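PDB 3LXZ: glutathione S-transferase family protein from Pseudomonas putida, which probably catalyses the conjugation of reduced glutathione to a wide range of hydrophobic electrophiles of exogenous and endogenous origin. Local coordinates for residues V31-G36 against V50-T55; Y13-K18 against P199-D204; V17-L22 against G193-M198; L157-S162 against A187-M192; K77-A82 against E150-A155. All coordinates share one frame; numbering follows the deposited sequence.

Contact 1: residues V31-G36 against V50-T55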
# COMPACT_ATOMS: atom_id res chain seq x y z
N VAL A 31 7.88 -21.38 8.26
CA VAL A 31 6.70 -22.00 8.87
C VAL A 31 5.55 -21.98 7.88
O VAL A 31 5.15 -20.90 7.44
CB VAL A 31 6.25 -21.25 10.16
CG1 VAL A 31 5.02 -21.90 10.77
CG2 VAL A 31 7.40 -21.17 11.19
N THR A 32 5.02 -23.15 7.53
CA THR A 32 3.88 -23.25 6.60
C THR A 32 2.63 -22.64 7.25
O THR A 32 2.25 -23.04 8.36
CB THR A 32 3.62 -24.72 6.17
OG1 THR A 32 4.85 -25.29 5.69
CG2 THR A 32 2.58 -24.82 5.02
N PHE A 33 2.00 -21.70 6.55
CA PHE A 33 0.92 -20.85 7.08
C PHE A 33 0.25 -20.23 5.84
O PHE A 33 0.92 -19.61 5.02
CB PHE A 33 1.49 -19.74 7.98
CG PHE A 33 0.46 -18.71 8.42
CD1 PHE A 33 -0.49 -18.98 9.42
CD2 PHE A 33 0.46 -17.46 7.83
CE1 PHE A 33 -1.44 -18.00 9.81
CE2 PHE A 33 -0.48 -16.49 8.22
CZ PHE A 33 -1.43 -16.77 9.21
N TYR A 34 -1.05 -20.44 5.69
CA TYR A 34 -1.74 -19.98 4.51
C TYR A 34 -2.63 -18.75 4.79
O TYR A 34 -3.34 -18.29 3.88
CB TYR A 34 -2.60 -21.10 3.97
CG TYR A 34 -1.83 -22.30 3.47
CD1 TYR A 34 -1.14 -22.26 2.24
CD2 TYR A 34 -1.78 -23.48 4.23
CE1 TYR A 34 -0.43 -23.39 1.77
CE2 TYR A 34 -1.09 -24.61 3.77
CZ TYR A 34 -0.42 -24.56 2.55
OH TYR A 34 0.25 -25.71 2.12
N GLY A 35 -2.61 -18.27 6.02
CA GLY A 35 -3.42 -17.11 6.41
C GLY A 35 -4.88 -17.40 6.25
O GLY A 35 -5.34 -18.48 6.66
N GLY A 36 -5.62 -16.48 5.64
CA GLY A 36 -7.06 -16.64 5.52
C GLY A 36 -7.79 -16.17 6.78
O GLY A 36 -7.20 -15.62 7.74
N VAL A 50 -0.57 -13.10 3.84
CA VAL A 50 0.71 -13.74 3.97
C VAL A 50 1.71 -12.81 3.27
O VAL A 50 1.35 -12.20 2.25
CB VAL A 50 0.61 -15.11 3.26
CG1 VAL A 50 1.93 -15.62 2.76
CG2 VAL A 50 -0.11 -16.10 4.18
N PRO A 51 2.96 -12.72 3.79
CA PRO A 51 3.59 -13.43 4.90
C PRO A 51 3.51 -12.72 6.23
O PRO A 51 3.10 -11.57 6.28
CB PRO A 51 5.05 -13.49 4.47
CG PRO A 51 5.24 -12.16 3.77
CD PRO A 51 3.96 -11.94 3.02
N VAL A 52 3.99 -13.38 7.30
CA VAL A 52 4.15 -12.75 8.61
C VAL A 52 5.57 -13.05 9.11
O VAL A 52 6.02 -14.19 9.00
CB VAL A 52 3.09 -13.25 9.60
CG1 VAL A 52 3.13 -12.46 10.91
CG2 VAL A 52 1.72 -13.12 9.01
N LEU A 53 6.27 -12.04 9.60
CA LEU A 53 7.60 -12.23 10.22
C LEU A 53 7.43 -12.33 11.73
O LEU A 53 6.84 -11.44 12.34
CB LEU A 53 8.52 -11.05 9.94
CG LEU A 53 10.00 -11.27 10.32
CD1 LEU A 53 10.69 -12.27 9.35
CD2 LEU A 53 10.75 -9.95 10.34
N GLU A 54 7.97 -13.38 12.33
CA GLU A 54 7.94 -13.46 13.78
C GLU A 54 9.28 -13.03 14.34
O GLU A 54 10.32 -13.58 13.99
CB GLU A 54 7.55 -14.86 14.28
CG GLU A 54 7.31 -14.87 15.82
CD GLU A 54 6.80 -16.23 16.37
OE1 GLU A 54 7.01 -17.26 15.73
OE2 GLU A 54 6.20 -16.25 17.48
N THR A 55 9.25 -12.02 15.21
CA THR A 55 10.47 -11.48 15.81
C THR A 55 10.38 -11.70 17.33
O THR A 55 9.31 -12.08 17.84
CB THR A 55 10.61 -9.97 15.54
OG1 THR A 55 9.71 -9.24 16.41
CG2 THR A 55 10.31 -9.63 14.06
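One methyl group, CG2 of Val50, does most of the touching between Val31-Gly36 and Val50-Thr55. It sits 3.7 Å from the carbonyl C of Tyr34 and is also close to the carbonyl O of Phe33 and the amide N of Gly35, so it rests against the backbone bend as well as against a side chain. Phe33 CD2 lies 3.9 Å from the same methyl, the two side chains sliding past each other in opposite directions. The ring reaches a second valine where Phe33 CE2 comes 4.1 Å from Val52 CG2; both methyls meet the ring obliquely. In both valines CG2 lies beside the backbone N, while Phe33 has CG anti to its own N (chi1 172°), which carries the ring across toward Val50 and Val52. The bend holds the ring from its own side too, since Gly35 N stands 3.5 Å above the plane of the Phe33 ring, over its centre. In the thioredoxin-like domain of glutathione transferases a cis-proline precedes the third strand, and here the cis peptide bond joins Val50 to Pro51. Val50 binds glutathione, as do its neighbours Lys49 and Ser11, although no glutathione is bound to this chain. Further out, strand 3-7 lies between strands 28-32 and 52-55 in the sheet: Phe33 is hydrogen-bonded through its backbone to Gly7, and Val52 to Tyr6. Val44 from the intervening loop packs on both Phe33 and Val52.

Contact 2: residues Y13-K18 against P199-D204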
# COMPACT_ATOMS: atom_id res chain seq x y z
N TYR A 13 4.17 -12.73 -2.38
CA TYR A 13 4.59 -11.80 -1.31
C TYR A 13 5.53 -12.51 -0.32
O TYR A 13 6.46 -11.91 0.19
CB TYR A 13 3.35 -11.29 -0.57
CG TYR A 13 2.57 -10.22 -1.31
CD1 TYR A 13 3.01 -8.90 -1.35
CD2 TYR A 13 1.35 -10.52 -1.94
CE1 TYR A 13 2.29 -7.91 -2.01
CE2 TYR A 13 0.60 -9.54 -2.60
CZ TYR A 13 1.07 -8.25 -2.63
OH TYR A 13 0.35 -7.28 -3.29
N TYR A 14 5.30 -13.80 -0.07
CA TYR A 14 6.21 -14.58 0.80
C TYR A 14 7.58 -14.67 0.12
O TYR A 14 8.62 -14.48 0.77
CB TYR A 14 5.62 -15.97 1.03
CG TYR A 14 6.48 -16.97 1.82
CD1 TYR A 14 6.45 -17.00 3.22
CD2 TYR A 14 7.24 -17.95 1.15
CE1 TYR A 14 7.17 -17.99 3.95
CE2 TYR A 14 7.99 -18.94 1.88
CZ TYR A 14 7.96 -18.93 3.25
OH TYR A 14 8.69 -19.88 3.95
N ASN A 15 7.57 -14.97 -1.18
CA ASN A 15 8.83 -15.15 -1.91
C ASN A 15 9.70 -13.89 -1.95
O ASN A 15 10.94 -13.96 -1.92
CB ASN A 15 8.58 -15.79 -3.29
CG ASN A 15 8.29 -17.28 -3.19
OD1 ASN A 15 8.73 -17.95 -2.25
ND2 ASN A 15 7.55 -17.80 -4.16
N MSE A 16 9.05 -12.73 -1.96
CA MSE A 16 9.74 -11.45 -1.87
C MSE A 16 10.52 -11.31 -0.57
O MSE A 16 11.69 -10.95 -0.60
CB MSE A 16 8.73 -10.30 -2.03
CG MSE A 16 8.06 -10.15 -3.41
SE MSE A 16 6.61 -8.84 -3.12
CE MSE A 16 5.26 -9.44 -4.45
N VAL A 17 9.90 -11.62 0.57
CA VAL A 17 10.65 -11.58 1.83
C VAL A 17 11.75 -12.64 1.84
O VAL A 17 12.88 -12.35 2.25
CB VAL A 17 9.73 -11.69 3.03
CG1 VAL A 17 10.57 -11.63 4.33
CG2 VAL A 17 8.75 -10.47 2.98
N LYS A 18 11.41 -13.85 1.40
CA LYS A 18 12.37 -14.95 1.36
C LYS A 18 13.62 -14.59 0.55
O LYS A 18 14.76 -14.81 1.04
CB LYS A 18 11.68 -16.20 0.83
CG LYS A 18 12.55 -17.46 0.71
CD LYS A 18 11.61 -18.68 0.56
CE LYS A 18 12.36 -20.00 0.34
NZ LYS A 18 11.36 -21.09 0.09
N PRO A 199 16.96 -20.39 -7.99
CA PRO A 199 16.66 -21.83 -8.10
C PRO A 199 15.99 -22.42 -6.83
O PRO A 199 15.02 -23.17 -6.96
CB PRO A 199 18.04 -22.47 -8.39
CG PRO A 199 18.79 -21.37 -9.15
CD PRO A 199 18.30 -20.06 -8.52
N ARG A 200 16.50 -22.07 -5.65
CA ARG A 200 15.93 -22.51 -4.38
C ARG A 200 14.47 -22.02 -4.18
O ARG A 200 13.61 -22.79 -3.77
CB ARG A 200 16.81 -22.05 -3.23
CG ARG A 200 16.11 -21.77 -1.91
CD ARG A 200 16.18 -22.93 -0.95
NE ARG A 200 15.35 -22.68 0.24
CZ ARG A 200 15.80 -22.20 1.41
NH1 ARG A 200 17.09 -21.91 1.60
NH2 ARG A 200 14.93 -22.02 2.41
N ILE A 201 14.20 -20.76 -4.52
CA ILE A 201 12.84 -20.25 -4.43
C ILE A 201 11.89 -21.00 -5.33
O ILE A 201 10.79 -21.38 -4.92
CB ILE A 201 12.80 -18.74 -4.68
CG1 ILE A 201 13.30 -18.05 -3.41
CG2 ILE A 201 11.38 -18.30 -4.96
CD1 ILE A 201 13.88 -16.67 -3.65
N LEU A 202 12.30 -21.24 -6.57
CA LEU A 202 11.43 -21.90 -7.50
C LEU A 202 11.26 -23.40 -7.21
O LEU A 202 10.19 -23.96 -7.46
CB LEU A 202 11.87 -21.66 -8.94
CG LEU A 202 11.93 -20.19 -9.37
CD1 LEU A 202 12.44 -20.14 -10.79
CD2 LEU A 202 10.53 -19.54 -9.25
N ALA A 203 12.30 -24.02 -6.68
CA ALA A 203 12.28 -25.44 -6.29
C ALA A 203 11.31 -25.64 -5.11
O ALA A 203 10.47 -26.56 -5.13
CB ALA A 203 13.71 -25.94 -5.93
N ASP A 204 11.43 -24.76 -4.11
CA ASP A 204 10.53 -24.80 -2.95
C ASP A 204 9.10 -24.55 -3.37
O ASP A 204 8.18 -25.24 -2.93
CB ASP A 204 10.95 -23.82 -1.85
CG ASP A 204 12.27 -24.21 -1.15
OD1 ASP A 204 12.81 -25.34 -1.39
OD2 ASP A 204 12.79 -23.36 -0.38
O HOH W 1 10.07 -20.32 -2.37
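Two helices from different parts of the glutathione transferase fold meet here: 12-23 of the thioredoxin-like domain and 198-218 of the all-helical domain, whose short segments run roughly antiparallel at 147°. Lys18 spans the gap. CB points toward the opposite helix, and CG, anti to the backbone N (chi1 179°), passes Ile201 CG1 at 4.2 Å. The chain then runs on extended, bringing CE within 3.9 Å of Arg200 NH2, where the two long side chains cross at about a right angle. At the tip, Lys18 NZ forms a salt bridge of 2.7 Å to Asp204 OD2. The same oxygen also accepts from Arg200 NE, on its syn lone pair, leaving the anti one to the lysine; two cations thus share one carboxylate oxygen, which probably offsets their mutual repulsion. Glu30 adds further negative charge, bridging to both Lys18 and Arg200. One turn earlier, Asn15 lays its amide against Ile201, with CG 3.7 Å from the methyl CG2, while its ND2 donates to Ser9 O. A water ties the two helices together: it accepts from Lys18 NZ and donates to Ile201 O and, at 2.7 Å, to Asn15 OD1.

Contact 3: residues V17-L22 against G193-M198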
# COMPACT_ATOMS: atom_id res chain seq x y z
N VAL A 17 9.90 -11.62 0.57
CA VAL A 17 10.65 -11.58 1.83
C VAL A 17 11.75 -12.64 1.84
O VAL A 17 12.88 -12.35 2.25
CB VAL A 17 9.73 -11.69 3.03
CG1 VAL A 17 10.57 -11.63 4.33
CG2 VAL A 17 8.75 -10.47 2.98
N LYS A 18 11.41 -13.85 1.40
CA LYS A 18 12.37 -14.95 1.36
C LYS A 18 13.62 -14.59 0.55
O LYS A 18 14.76 -14.81 1.04
CB LYS A 18 11.68 -16.20 0.83
CG LYS A 18 12.55 -17.46 0.71
CD LYS A 18 11.61 -18.68 0.56
CE LYS A 18 12.36 -20.00 0.34
NZ LYS A 18 11.36 -21.09 0.09
N LEU A 19 13.43 -13.98 -0.63
CA LEU A 19 14.59 -13.55 -1.41
C LEU A 19 15.44 -12.52 -0.67
O LEU A 19 16.67 -12.57 -0.73
CB LEU A 19 14.19 -13.04 -2.78
CG LEU A 19 15.31 -12.71 -3.78
CD1 LEU A 19 16.30 -13.89 -3.93
CD2 LEU A 19 14.66 -12.36 -5.12
N ALA A 20 14.78 -11.58 0.04
CA ALA A 20 15.50 -10.51 0.75
C ALA A 20 16.39 -11.17 1.82
O ALA A 20 17.56 -10.81 1.95
CB ALA A 20 14.51 -9.53 1.42
N LEU A 21 15.81 -12.12 2.56
CA LEU A 21 16.53 -12.81 3.64
C LEU A 21 17.71 -13.59 3.06
O LEU A 21 18.80 -13.58 3.63
CB LEU A 21 15.61 -13.74 4.44
CG LEU A 21 14.52 -13.03 5.27
CD1 LEU A 21 13.46 -13.99 5.75
CD2 LEU A 21 15.14 -12.32 6.45
N LEU A 22 17.49 -14.27 1.93
CA LEU A 22 18.56 -15.07 1.28
C LEU A 22 19.66 -14.16 0.71
O LEU A 22 20.86 -14.46 0.85
CB LEU A 22 17.95 -15.96 0.20
CG LEU A 22 17.22 -17.23 0.65
CD1 LEU A 22 16.37 -17.77 -0.48
CD2 LEU A 22 18.20 -18.32 1.16
N GLY A 193 15.80 -13.27 -12.83
CA GLY A 193 15.67 -14.75 -13.02
C GLY A 193 16.97 -15.53 -12.83
O GLY A 193 16.96 -16.74 -12.52
N GLU A 194 18.08 -14.80 -12.96
CA GLU A 194 19.44 -15.33 -12.84
C GLU A 194 20.06 -15.11 -11.46
O GLU A 194 21.22 -15.44 -11.23
CB GLU A 194 20.32 -14.71 -13.95
CG GLU A 194 19.92 -15.14 -15.36
CD GLU A 194 20.03 -16.67 -15.56
OE1 GLU A 194 21.12 -17.23 -15.28
OE2 GLU A 194 19.02 -17.31 -15.96
N ASN A 195 19.28 -14.57 -10.52
CA ASN A 195 19.76 -14.42 -9.16
C ASN A 195 20.09 -15.80 -8.60
O ASN A 195 19.33 -16.75 -8.83
CB ASN A 195 18.67 -13.75 -8.31
CG ASN A 195 19.07 -13.61 -6.87
OD1 ASN A 195 19.13 -14.59 -6.12
ND2 ASN A 195 19.33 -12.39 -6.46
N PRO A 196 21.23 -15.94 -7.92
CA PRO A 196 21.70 -17.23 -7.41
C PRO A 196 20.75 -17.93 -6.44
O PRO A 196 20.86 -19.14 -6.25
CB PRO A 196 23.02 -16.89 -6.69
CG PRO A 196 23.12 -15.40 -6.67
CD PRO A 196 22.24 -14.87 -7.76
N HIS A 197 19.83 -17.18 -5.84
CA HIS A 197 18.89 -17.75 -4.87
C HIS A 197 17.57 -18.15 -5.51
O HIS A 197 16.74 -18.80 -4.87
CB HIS A 197 18.66 -16.78 -3.68
CG HIS A 197 19.93 -16.34 -3.01
ND1 HIS A 197 20.63 -17.15 -2.15
CD2 HIS A 197 20.62 -15.18 -3.08
CE1 HIS A 197 21.71 -16.51 -1.72
NE2 HIS A 197 21.73 -15.31 -2.27
N MSE A 198 17.40 -17.80 -6.79
CA MSE A 198 16.16 -18.08 -7.48
C MSE A 198 15.91 -19.59 -7.64
O MSE A 198 14.78 -20.04 -7.44
CB MSE A 198 16.07 -17.32 -8.81
CG MSE A 198 14.72 -17.28 -9.43
SE MSE A 198 13.41 -16.32 -8.30
CE MSE A 198 14.37 -14.69 -8.04
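Apolar packing between Val17-Leu22 and Gly193-Met198 is carried by Leu19, whose two methyls fork to different partners. With CG anti to the backbone N (chi1 -173°), CD1 reaches His197 CB at 3.7 Å. The other methyl, Leu19 CD2, meets the methyl CE of selenomethionine Met198, also at 3.7 Å. That residue's CB points away from helix 12-23, but bends at chi2 and chi3 fold its end back, so the two side chains cross at about a right angle.

Contacts with the imidazole follow. Leu22 CB lies over one face of the His197 ring, 4.0 Å from its centroid and 24° off the normal, a CH-pi contact. The backbone carbonyl of Leu22 covers the same ring: its O stands 3.3 Å from His197 NE2, but above the face, where the angle is too poor for a hydrogen bond.

The loop belongs to the helical domain of the glutathione transferase fold, joining helix 183-193 to helix 198-218, and it rests here on the first helix of the thioredoxin-like domain. Polar bonds shape the loop itself. Asn195 to Met198 forms a type I turn, and Asn195 OD1 accepts from His197 N at 2.7 Å, in the carbonyl plane, capping the turn into the helix. Leu19 CD1 touches that same OD1, tip to tip. The amide's other end, Asn195 ND2, is hydrogen-bonded to Glu23 at the end of helix 12-23.

Contact 4: residues L157-S162 against A187-M192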
# COMPACT_ATOMS: atom_id res chain seq x y z
N LEU A 157 12.52 -6.68 -5.74
CA LEU A 157 11.81 -7.82 -5.19
C LEU A 157 10.31 -7.75 -5.51
O LEU A 157 9.73 -8.72 -5.99
CB LEU A 157 12.07 -7.97 -3.68
CG LEU A 157 13.55 -7.84 -3.22
CD1 LEU A 157 13.68 -7.98 -1.68
CD2 LEU A 157 14.46 -8.83 -3.96
N MSE A 158 9.68 -6.60 -5.26
CA MSE A 158 8.26 -6.47 -5.62
C MSE A 158 8.08 -6.58 -7.14
O MSE A 158 7.13 -7.21 -7.61
CB MSE A 158 7.74 -5.11 -5.10
CG MSE A 158 6.31 -4.76 -5.43
SE MSE A 158 4.99 -5.83 -4.49
CE MSE A 158 5.41 -5.54 -2.60
N PHE A 159 8.99 -5.99 -7.91
CA PHE A 159 8.95 -6.14 -9.37
C PHE A 159 9.02 -7.61 -9.82
O PHE A 159 8.20 -8.07 -10.59
CB PHE A 159 10.12 -5.38 -9.99
CG PHE A 159 10.29 -5.62 -11.49
CD1 PHE A 159 9.67 -4.77 -12.41
CD2 PHE A 159 11.08 -6.67 -11.96
CE1 PHE A 159 9.81 -4.97 -13.79
CE2 PHE A 159 11.26 -6.87 -13.35
CZ PHE A 159 10.60 -6.04 -14.25
N CYS A 160 10.00 -8.36 -9.34
CA CYS A 160 10.24 -9.62 -10.00
C CYS A 160 9.20 -10.68 -9.64
O CYS A 160 8.98 -11.61 -10.40
CB CYS A 160 11.68 -10.08 -9.81
SG CYS A 160 11.93 -10.80 -8.25
N PHE A 161 8.51 -10.52 -8.50
CA PHE A 161 7.44 -11.44 -8.13
C PHE A 161 6.03 -10.89 -8.31
O PHE A 161 5.06 -11.59 -7.97
CB PHE A 161 7.63 -11.92 -6.67
CG PHE A 161 8.87 -12.74 -6.45
CD1 PHE A 161 8.99 -14.02 -7.01
CD2 PHE A 161 9.90 -12.28 -5.63
CE1 PHE A 161 10.14 -14.79 -6.76
CE2 PHE A 161 11.04 -13.05 -5.37
CZ PHE A 161 11.17 -14.28 -5.95
N SER A 162 5.90 -9.68 -8.86
CA SER A 162 4.58 -9.19 -9.30
C SER A 162 4.42 -9.21 -10.83
O SER A 162 3.38 -9.62 -11.38
CB SER A 162 4.38 -7.73 -8.83
OG SER A 162 4.39 -7.65 -7.42
N ALA A 187 14.02 -7.15 -19.79
CA ALA A 187 15.42 -7.42 -19.51
C ALA A 187 15.69 -7.60 -18.02
O ALA A 187 16.45 -8.47 -17.62
CB ALA A 187 16.29 -6.31 -20.10
N LEU A 188 15.03 -6.79 -17.18
CA LEU A 188 15.22 -6.90 -15.74
C LEU A 188 14.64 -8.22 -15.22
O LEU A 188 15.24 -8.86 -14.34
CB LEU A 188 14.61 -5.67 -15.01
CG LEU A 188 14.65 -5.72 -13.47
CD1 LEU A 188 16.07 -5.95 -12.92
CD2 LEU A 188 14.10 -4.41 -12.85
N LEU A 189 13.49 -8.62 -15.75
CA LEU A 189 12.87 -9.85 -15.30
C LEU A 189 13.80 -11.02 -15.59
O LEU A 189 13.97 -11.89 -14.76
CB LEU A 189 11.51 -10.06 -15.95
CG LEU A 189 10.59 -11.07 -15.24
CD1 LEU A 189 10.22 -10.62 -13.79
CD2 LEU A 189 9.31 -11.28 -16.04
N GLN A 190 14.44 -11.04 -16.77
CA GLN A 190 15.39 -12.13 -17.03
C GLN A 190 16.57 -12.06 -16.08
O GLN A 190 17.05 -13.08 -15.62
CB GLN A 190 15.89 -12.09 -18.45
CG GLN A 190 16.70 -13.35 -18.83
CD GLN A 190 18.16 -13.25 -18.50
OE1 GLN A 190 18.67 -12.19 -18.13
NE2 GLN A 190 18.87 -14.38 -18.64
N LEU A 191 17.03 -10.84 -15.79
CA LEU A 191 18.17 -10.63 -14.91
C LEU A 191 17.93 -11.13 -13.47
O LEU A 191 18.78 -11.81 -12.88
CB LEU A 191 18.56 -9.14 -14.91
CG LEU A 191 19.79 -8.79 -14.05
CD1 LEU A 191 21.02 -9.61 -14.45
CD2 LEU A 191 20.11 -7.30 -14.12
N MSE A 192 16.77 -10.77 -12.91
CA MSE A 192 16.35 -11.24 -11.60
C MSE A 192 16.18 -12.75 -11.66
O MSE A 192 16.40 -13.43 -10.67
CB MSE A 192 15.01 -10.58 -11.18
CG MSE A 192 15.03 -9.06 -10.90
SE MSE A 192 16.39 -8.55 -9.62
CE MSE A 192 15.62 -9.30 -8.00
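Phe159 and Leu188 both hold CG anti to the backbone N (chi1 172° and 175°), and these torsions send the ring and the leucine branch obliquely across each other between helices 154-174 and 183-193. Leu188 CD2 settles over one face of the Phe159 ring, 3.9 Å from its centroid, in a CH-pi contact displaced toward the rim. The ring corner makes the closest approach to this leucine: CE2 of Phe159 comes 3.6 Å from Leu188 CG. At the edge of the ring, near its plane, lies the backbone of Leu189, so the phenyl abuts the neighbouring helix itself as well as its side chains. Leu189 bends CD1 back toward helix 154-174, where it touches CE2 of Phe159 and sits 3.7 Å from Cys160 O.

One residue on, Cys160 places SG in the crowded position between its own N and carbonyl carbon. Its CB, pointing toward the other helix, packs 3.6 Å from CB of selenomethionine Met192. The Met192 chain is bent at chi2 and chi3 and curls round the cysteine, its CE approaching Cys160 SG at 4.0 Å and Leu157 CD2 at 4.2 Å. The sulfur also lies over a face of the Phe161 ring within its own helix. No hydrogen bond crosses the interface.

Helix 154-174 also packs on helices 84-106 and 12-23. The short segments cross almost at right angles, 96°, with axes 9.8 Å apart, in a buried helix-helix packing within the all-alpha C-terminal domain of the glutathione transferase fold.

Contact 5: residues K77-A82 against E150-A155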
# COMPACT_ATOMS: atom_id res chain seq x y z
N LYS A 77 23.98 -7.46 3.01
CA LYS A 77 23.92 -6.56 1.87
C LYS A 77 22.78 -5.54 2.00
O LYS A 77 21.63 -5.93 2.19
CB LYS A 77 23.70 -7.44 0.65
CG LYS A 77 23.42 -6.73 -0.66
CD LYS A 77 23.76 -7.64 -1.79
CE LYS A 77 23.04 -7.21 -3.06
NZ LYS A 77 23.46 -8.09 -4.18
N ALA A 78 23.09 -4.24 1.91
CA ALA A 78 22.03 -3.21 1.86
C ALA A 78 21.17 -3.36 0.59
O ALA A 78 21.69 -3.62 -0.52
CB ALA A 78 22.64 -1.82 1.93
N LEU A 79 19.86 -3.23 0.77
CA LEU A 79 18.89 -3.29 -0.35
C LEU A 79 18.20 -1.94 -0.57
O LEU A 79 17.09 -1.85 -1.16
CB LEU A 79 17.87 -4.43 -0.17
CG LEU A 79 18.42 -5.86 -0.02
CD1 LEU A 79 17.28 -6.86 0.20
CD2 LEU A 79 19.23 -6.22 -1.23
N LEU A 80 18.87 -0.89 -0.10
CA LEU A 80 18.46 0.50 -0.26
C LEU A 80 19.68 1.34 -0.52
O LEU A 80 20.77 0.99 0.00
CB LEU A 80 17.82 1.04 1.03
CG LEU A 80 16.46 0.48 1.36
CD1 LEU A 80 16.04 1.01 2.72
CD2 LEU A 80 15.51 0.89 0.24
N PRO A 81 19.52 2.43 -1.29
CA PRO A 81 20.60 3.43 -1.42
C PRO A 81 20.90 4.15 -0.07
O PRO A 81 20.13 3.99 0.89
CB PRO A 81 20.09 4.40 -2.49
CG PRO A 81 18.58 4.14 -2.62
CD PRO A 81 18.32 2.76 -2.09
N ALA A 82 22.02 4.89 -0.00
CA ALA A 82 22.44 5.58 1.23
C ALA A 82 21.64 6.87 1.55
O ALA A 82 21.52 7.26 2.72
CB ALA A 82 23.96 5.91 1.17
N GLU A 150 20.96 1.72 -10.47
CA GLU A 150 22.06 0.81 -10.81
C GLU A 150 22.30 -0.35 -9.83
O GLU A 150 23.15 -1.21 -10.09
CB GLU A 150 23.36 1.61 -11.02
CG GLU A 150 23.21 2.76 -12.03
CD GLU A 150 24.48 3.58 -12.29
OE1 GLU A 150 25.57 3.23 -11.79
OE2 GLU A 150 24.38 4.60 -13.02
N GLN A 151 21.56 -0.40 -8.72
CA GLN A 151 21.75 -1.45 -7.70
C GLN A 151 20.45 -2.16 -7.35
O GLN A 151 19.39 -1.54 -7.38
CB GLN A 151 22.32 -0.87 -6.40
CG GLN A 151 23.62 -0.06 -6.53
CD GLN A 151 24.84 -0.88 -6.18
OE1 GLN A 151 25.38 -1.62 -7.01
NE2 GLN A 151 25.29 -0.75 -4.93
N LEU A 152 20.55 -3.44 -6.99
CA LEU A 152 19.40 -4.21 -6.50
C LEU A 152 18.83 -3.52 -5.25
O LEU A 152 19.58 -3.18 -4.32
CB LEU A 152 19.82 -5.65 -6.18
CG LEU A 152 18.72 -6.52 -5.56
CD1 LEU A 152 17.76 -6.82 -6.64
CD2 LEU A 152 19.27 -7.84 -5.02
N THR A 153 17.52 -3.29 -5.24
CA THR A 153 16.84 -2.72 -4.05
C THR A 153 15.55 -3.49 -3.79
O THR A 153 15.17 -4.34 -4.59
CB THR A 153 16.44 -1.24 -4.22
OG1 THR A 153 15.42 -1.12 -5.23
CG2 THR A 153 17.61 -0.39 -4.60
N LEU A 154 14.89 -3.17 -2.66
CA LEU A 154 13.57 -3.71 -2.35
C LEU A 154 12.57 -3.63 -3.50
O LEU A 154 11.75 -4.55 -3.68
CB LEU A 154 12.98 -2.99 -1.12
CG LEU A 154 13.88 -2.97 0.12
CD1 LEU A 154 13.21 -2.16 1.25
CD2 LEU A 154 14.27 -4.36 0.61
N ALA A 155 12.60 -2.55 -4.24
CA ALA A 155 11.64 -2.44 -5.33
C ALA A 155 11.81 -3.53 -6.38
O ALA A 155 10.82 -3.90 -7.03
CB ALA A 155 11.71 -1.05 -5.98
O HOH W 2 22.00 -4.13 -3.16
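A loop is docked here onto the start of a helix: Lys77-Ala82, in the linker between helices 63-73 and 84-106, lies against Glu150-Ala155, which leads into helix 154-174. The one direct hydrogen bond across the joint is made by a carbonyl. Leu79 O accepts from Leu154 N at 3.0 Å, in the carbonyl plane, with an N-H...O angle of 146°. Thr153 CA is equally near to Leu79 O, in a CA-H...O contact. The linker thus supplies an acceptor to an amide at the helix start, where the preceding turn offers none. In glutathione transferases such a linker passes from the thioredoxin-like domain to the helical one, and here it meets the N-terminal end of a helix of the latter. Thr153 is the N-cap: OG1, set between the backbone N and the carbonyl carbon (chi1 67°), accepts weakly from Ala155 N, while Thr153 N donates to the side chain of Asp156. A water donates to both Ala78 O and Leu152 O, linking two carbonyls that lie close together.

Leucines close round the polar joint. Leu79 CB meets Leu154 CD2 at 3.7 Å, these side chains crossing at about a right angle, whereas Leu79 and Leu152 lie side by side with their CD2 methyls 4.1 Å apart. Leu80 turns its CD2 back to Leu154 CD1 at 4.0 Å. Nearer the solvent, Lys77 stretches past Leu152 to a salt bridge with Glu23.

Overall arrangement
Contacts 2 and 4 are buried, contacts 3 and 5 partly so, and contact 1 lies at the surface of the thioredoxin-like domain and includes Val50 of the glutathione site. Contacts 2 and 3 join the two domains along one face of helix 12-23, their centres 7 Å apart, yet the first relies on charge and water and the second on methyls and an imidazole. No hydrogen bond or salt bridge crosses contact 4, which is confined to the helical domain; contact 5 uses the same helix, 154-174, at its N-terminal end, where backbone polarity matters. Pro51 brings contact 1 against helix 12-23, while Leu19 and Ala20 of contact 3 reach Leu157 of contact 4.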